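PDB 4YOK: putative flagellar protein FliS from Parabacteroides merdae ATCC 43184, which is of unknown function despite its flagellar name, and combines a prealbumin-like N-terminal region with a C-terminal region probably related to the E-set folds. Local coordinates for residues 31-36 / 46-51; 35-40 / 67-72. One frame throughout, in Å; residues are numbered along the deposited sequence. Where two conformers were deposited one is given.

Contact 1: 31-36 / 46-51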
loop_
_atom_site.group_PDB
_atom_site.type_symbol
_atom_site.label_atom_id
_atom_site.label_comp_id
_atom_site.label_asym_id
_atom_site.label_seq_id
_atom_site.Cartn_x
_atom_site.Cartn_y
_atom_site.Cartn_z
ATOM N N ALA A 31 -6.629 -5.724 3.558
ATOM C CA ALA A 31 -5.825 -6.164 2.417
ATOM C C ALA A 31 -4.376 -6.490 2.788
ATOM O O ALA A 31 -3.838 -7.496 2.298
ATOM C CB ALA A 31 -5.835 -5.120 1.339
ATOM N N VAL A 32 -3.749 -5.643 3.635
ATOM C CA VAL A 32 -2.350 -5.800 4.039
ATOM C C VAL A 32 -2.255 -5.838 5.559
ATOM O O VAL A 32 -2.722 -4.919 6.249
ATOM C CB VAL A 32 -1.444 -4.700 3.427
ATOM C CG1 VAL A 32 0.023 -4.893 3.830
ATOM C CG2 VAL A 32 -1.580 -4.662 1.909
ATOM N N GLN A 33 -1.654 -6.931 6.069
ATOM C CA GLN A 33 -1.503 -7.151 7.495
ATOM C C GLN A 33 -0.091 -7.451 7.897
ATOM O O GLN A 33 0.667 -8.043 7.129
ATOM C CB GLN A 33 -2.384 -8.329 7.941
ATOM C CG GLN A 33 -3.875 -8.050 7.790
ATOM C CD GLN A 33 -4.726 -9.284 7.961
ATOM O OE1 GLN A 33 -5.503 -9.658 7.076
ATOM N NE2 GLN A 33 -4.615 -9.931 9.107
ATOM N N LEU A 34 0.239 -7.086 9.131
ATOM C CA LEU A 34 1.494 -7.455 9.786
ATOM C C LEU A 34 1.134 -8.270 11.006
ATOM O O LEU A 34 -0.035 -8.313 11.398
ATOM C CB LEU A 34 2.356 -6.241 10.170
ATOM C CG LEU A 34 2.717 -5.248 9.063
ATOM C CD1 LEU A 34 3.482 -4.108 9.636
ATOM C CD2 LEU A 34 3.488 -5.927 7.911
ATOM N N GLN A 35 2.118 -8.921 11.618
ATOM C CA GLN A 35 1.830 -9.724 12.801
ATOM C C GLN A 35 2.785 -9.367 13.900
ATOM O O GLN A 35 3.957 -9.138 13.632
ATOM C CB GLN A 35 1.908 -11.226 12.468
ATOM C CG GLN A 35 0.758 -11.686 11.563
ATOM C CD GLN A 35 0.886 -13.137 11.232
ATOM O OE1 GLN A 35 1.760 -13.547 10.470
ATOM N NE2 GLN A 35 0.054 -13.947 11.852
ATOM N N LEU A 36 2.272 -9.266 15.134
ATOM C CA LEU A 36 3.081 -8.959 16.325
ATOM C C LEU A 36 3.163 -10.208 17.174
ATOM O O LEU A 36 2.126 -10.685 17.640
ATOM C CB LEU A 36 2.466 -7.795 17.128
ATOM C CG LEU A 36 2.773 -6.389 16.629
ATOM C CD1 LEU A 36 1.739 -5.406 17.146
ATOM C CD2 LEU A 36 4.155 -5.936 17.098
ATOM N N PRO A 46 -0.121 -14.634 17.686
ATOM C CA PRO A 46 0.255 -13.337 17.104
ATOM C C PRO A 46 -0.934 -12.369 17.029
ATOM O O PRO A 46 -2.080 -12.794 16.825
ATOM C CB PRO A 46 0.735 -13.700 15.686
ATOM C CG PRO A 46 0.064 -14.994 15.372
ATOM C CD PRO A 46 0.005 -15.725 16.693
ATOM N N ILE A 47 -0.658 -11.070 17.201
ATOM C CA ILE A 47 -1.677 -10.022 17.090
ATOM C C ILE A 47 -1.632 -9.492 15.646
ATOM O O ILE A 47 -0.553 -9.158 15.180
ATOM C CB ILE A 47 -1.463 -8.899 18.151
ATOM C CG1 ILE A 47 -1.684 -9.461 19.595
ATOM C CG2 ILE A 47 -2.408 -7.694 17.878
ATOM C CD1 ILE A 47 -0.922 -8.716 20.731
ATOM N N SER A 48 -2.779 -9.429 14.951
ATOM C CA SER A 48 -2.816 -8.890 13.579
ATOM C C SER A 48 -2.902 -7.376 13.608
ATOM O O SER A 48 -3.635 -6.813 14.425
ATOM C CB SER A 48 -3.997 -9.441 12.783
ATOM O OG SER A 48 -3.921 -10.845 12.589
ATOM N N VAL A 49 -2.147 -6.709 12.739
ATOM C CA VAL A 49 -2.258 -5.241 12.620
ATOM C C VAL A 49 -2.495 -4.950 11.147
ATOM O O VAL A 49 -1.894 -5.585 10.285
ATOM C CB VAL A 49 -1.142 -4.354 13.244
ATOM C CG1 VAL A 49 -1.050 -4.548 14.760
ATOM C CG2 VAL A 49 0.202 -4.559 12.579
ATOM N N PHE A 50 -3.416 -4.055 10.865
ATOM C CA PHE A 50 -3.807 -3.762 9.499
ATOM C C PHE A 50 -3.088 -2.479 9.062
ATOM O O PHE A 50 -3.043 -1.497 9.806
ATOM C CB PHE A 50 -5.352 -3.715 9.404
ATOM C CG PHE A 50 -5.976 -4.924 10.087
ATOM C CD1 PHE A 50 -6.234 -4.917 11.457
ATOM C CD2 PHE A 50 -6.207 -6.096 9.385
ATOM C CE1 PHE A 50 -6.706 -6.064 12.108
ATOM C CE2 PHE A 50 -6.718 -7.236 10.034
ATOM C CZ PHE A 50 -6.967 -7.205 11.387
ATOM N N VAL A 51 -2.432 -2.539 7.909
ATOM C CA VAL A 51 -1.635 -1.417 7.402
ATOM C C VAL A 51 -2.544 -0.458 6.606
ATOM O O VAL A 51 -3.413 -0.911 5.869
ATOM C CB VAL A 51 -0.442 -1.959 6.573
ATOM C CG1 VAL A 51 0.432 -0.825 6.073
ATOM C CG2 VAL A 51 0.405 -2.941 7.404
HETATM O O HOH W 1 -4.749 -2.967 4.431
HETATM O O HOH W 2 -2.533 -12.892 13.791
#
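Q33 and F50 both set CG anti to the carbonyl carbon (chi1 -65° and -48°), and with the glutamine chain extended beyond CG the two side chains run side by side, pointing the same way. Q33 CG comes within 3.4 Å of F50 CD2, and the amide plane is turned 38° from that of the ring. Glutamine suits this partly exposed place, since its methylenes can pack on an aromatic ring while its end remains polar. An alanine here would probably leave this flank of the F50 ring without its aliphatic neighbour and the ring freer to turn. S48 follows on the same face, its OG sharing a hydrogen bond of 2.7 Å with a water, which donates another to P46 O.

L34, L36, I47 and V49 put aliphatic side chains on the other face, I47 at its exposed margin. V49, branched at CB, bridges the two leucines, CG2 to L34 CB at 3.6 Å and CG1 to L36 CD1 at 3.8 Å, while V51 CG2 packs on L34 CG. L34 and V49 exchange two backbone hydrogen bonds, as do L36 and I47, and V51 N gives a fifth to V32 O. L34 and V49 press on F57 and A59 of strand 56-62, respectively. The pairs form an antiparallel beta hairpin whose second strand, 47-50, is outermost in a four-stranded sheet of the prealbumin-like fold.

Contact 2: 35-40 / 67-72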
loop_
_atom_site.group_PDB
_atom_site.type_symbol
_atom_site.label_atom_id
_atom_site.label_comp_id
_atom_site.label_asym_id
_atom_site.label_seq_id
_atom_site.Cartn_x
_atom_site.Cartn_y
_atom_site.Cartn_z
ATOM N N GLN A 35 2.118 -8.921 11.618
ATOM C CA GLN A 35 1.830 -9.724 12.801
ATOM C C GLN A 35 2.785 -9.367 13.900
ATOM O O GLN A 35 3.957 -9.138 13.632
ATOM C CB GLN A 35 1.908 -11.226 12.468
ATOM C CG GLN A 35 0.758 -11.686 11.563
ATOM C CD GLN A 35 0.886 -13.137 11.232
ATOM O OE1 GLN A 35 1.760 -13.547 10.470
ATOM N NE2 GLN A 35 0.054 -13.947 11.852
ATOM N N LEU A 36 2.272 -9.266 15.134
ATOM C CA LEU A 36 3.081 -8.959 16.325
ATOM C C LEU A 36 3.163 -10.208 17.174
ATOM O O LEU A 36 2.126 -10.685 17.640
ATOM C CB LEU A 36 2.466 -7.795 17.128
ATOM C CG LEU A 36 2.773 -6.389 16.629
ATOM C CD1 LEU A 36 1.739 -5.406 17.146
ATOM C CD2 LEU A 36 4.155 -5.936 17.098
ATOM N N TYR A 37 4.377 -10.760 17.336
ATOM C CA TYR A 37 4.609 -11.985 18.131
ATOM C C TYR A 37 5.213 -11.657 19.475
ATOM O O TYR A 37 6.002 -10.723 19.583
ATOM C CB TYR A 37 5.547 -12.971 17.412
ATOM C CG TYR A 37 4.933 -13.647 16.209
ATOM C CD1 TYR A 37 4.979 -13.050 14.951
ATOM C CD2 TYR A 37 4.326 -14.901 16.319
ATOM C CE1 TYR A 37 4.370 -13.643 13.848
ATOM C CE2 TYR A 37 3.744 -15.521 15.209
ATOM C CZ TYR A 37 3.768 -14.882 13.975
ATOM O OH TYR A 37 3.187 -15.435 12.858
ATOM N N GLN A 38 4.902 -12.479 20.478
ATOM C CA GLN A 38 5.485 -12.371 21.820
ATOM C C GLN A 38 5.926 -13.756 22.255
ATOM O O GLN A 38 5.141 -14.699 22.155
ATOM C CB GLN A 38 4.484 -11.760 22.815
ATOM C CG GLN A 38 5.139 -11.191 24.069
ATOM C CD GLN A 38 4.374 -10.036 24.674
ATOM O OE1 GLN A 38 3.137 -9.981 24.653
ATOM N NE2 GLN A 38 5.104 -9.103 25.274
ATOM N N ASP A 39 7.191 -13.899 22.664
ATOM C CA ASP A 39 7.721 -15.181 23.148
ATOM C C ASP A 39 7.786 -15.153 24.674
ATOM O O ASP A 39 8.468 -14.293 25.240
ATOM C CB ASP A 39 9.100 -15.453 22.551
ATOM N N GLY A 40 7.040 -16.050 25.316
ATOM C CA GLY A 40 6.987 -16.165 26.775
ATOM C C GLY A 40 6.117 -17.309 27.262
ATOM O O GLY A 40 5.456 -17.966 26.445
ATOM N N ARG A 67 7.833 -8.947 18.437
ATOM C CA ARG A 67 8.491 -9.176 17.154
ATOM C C ARG A 67 7.476 -8.865 16.059
ATOM O O ARG A 67 6.463 -9.557 15.916
ATOM C CB ARG A 67 9.079 -10.595 17.022
ATOM C CG ARG A 67 9.948 -10.758 15.766
ATOM C CD ARG A 67 10.677 -12.091 15.723
ATOM N NE ARG A 67 9.848 -13.145 15.133
ATOM C CZ ARG A 67 9.163 -14.051 15.827
ATOM N NH1 ARG A 67 9.206 -14.052 17.156
ATOM N NH2 ARG A 67 8.439 -14.967 15.198
ATOM N N LEU A 68 7.721 -7.754 15.326
ATOM C CA LEU A 68 6.848 -7.285 14.255
ATOM C C LEU A 68 7.293 -7.894 12.922
ATOM O O LEU A 68 8.455 -7.707 12.522
ATOM C CB LEU A 68 6.877 -5.758 14.207
ATOM C CG LEU A 68 6.053 -5.096 13.100
ATOM C CD1 LEU A 68 4.539 -5.327 13.300
ATOM C CD2 LEU A 68 6.369 -3.620 13.060
ATOM N N THR A 69 6.381 -8.640 12.240
ATOM C CA THR A 69 6.757 -9.280 10.976
ATOM C C THR A 69 5.670 -9.159 9.912
ATOM O O THR A 69 4.519 -8.835 10.215
ATOM C CB THR A 69 7.139 -10.768 11.218
ATOM O OG1 THR A 69 7.722 -11.320 10.042
ATOM C CG2 THR A 69 5.964 -11.622 11.639
ATOM N N THR A 70 6.055 -9.450 8.640
ATOM C CA THR A 70 5.093 -9.460 7.543
ATOM C C THR A 70 4.308 -10.774 7.665
ATOM O O THR A 70 4.753 -11.706 8.342
ATOM C CB THR A 70 5.797 -9.347 6.195
ATOM O OG1 THR A 70 6.777 -10.384 6.076
ATOM C CG2 THR A 70 6.376 -7.965 5.946
ATOM N N ARG A 71 3.157 -10.843 7.022
ATOM C CA ARG A 71 2.341 -12.053 6.964
ATOM C C ARG A 71 2.765 -12.809 5.704
ATOM O O ARG A 71 2.944 -12.192 4.643
ATOM C CB ARG A 71 0.854 -11.654 6.953
ATOM C CG ARG A 71 -0.116 -12.830 7.006
ATOM C CD ARG A 71 -1.547 -12.323 7.050
ATOM N NE ARG A 71 -2.513 -13.326 6.593
ATOM C CZ ARG A 71 -3.156 -14.181 7.385
ATOM N NH1 ARG A 71 -2.938 -14.177 8.696
ATOM N NH2 ARG A 71 -4.018 -15.048 6.873
ATOM N N ASP A 72 2.965 -14.129 5.822
ATOM C CA ASP A 72 3.421 -14.995 4.721
ATOM C C ASP A 72 2.603 -14.784 3.432
ATOM O O ASP A 72 1.380 -14.882 3.455
ATOM C CB ASP A 72 3.369 -16.477 5.159
ATOM C CG ASP A 72 3.676 -17.498 4.070
ATOM O OD1 ASP A 72 4.781 -17.430 3.482
ATOM O OD2 ASP A 72 2.828 -18.386 3.833
HETATM O O HOH W 3 2.535 -15.395 8.301
#
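R67 pairs with Y37 through two backbone hydrogen bonds, Y37 N to R67 O and R67 N to Y37 O, both 2.8 Å. Its chain bends at chi3 (86°) and lays NH2 over one face of the Y37 ring, offset toward the rim, while Y37 CB sits over the guanidinium, the planes 15° apart; a long, flat, charged group suits this exposed spot. L68 turns to the opposite face, where its CD1 meets L36 CD2 at 3.9 Å, leucine on buried leucine. T69 returns to the tyrosine side: CG2 lies at the edge of the Y37 ring, 3.4 Å from CE1, while OG1 bonds to E82 O. R67 and T69 each have a second conformer, so their contacts with the ring hold for one and are less certain. The T69 backbone exchanges hydrogen bonds with Q35 in both directions. Further on, R71 CG lies 4.0 Å from Q35 OE1, which takes a weak bond from Y37 OH and a water's proton at 3.0 Å; the same water accepts from D72 N. Strand 64-70 lies between 33-37 and 83-88 in the antiparallel sheet, with L68 packed on V84 and V86 of its other neighbour and on F57 of strand 56-62.

In the fold
Both contacts hold strand 33-37, one along each of its edges, and share Q35 and L36. Contact 1 joins it to the outermost strand 47-50, a near neighbour in sequence; contact 2 joins it to the inner strand 64-70, with more chain between. The inner face is aliphatic in both, leucine and valine in contact 1 with I47 exposed at the margin, leucine alone in contact 2, and these faces merge into one apolar layer against strand 56-62. On the outward faces both have a water bridge and use Q35; contact 1 adds Q33 against F50, contact 2 a tyrosine flanked by arginine and threonine. P46 CB, 3.5 Å from Y37 CE2, links the two outer surfaces.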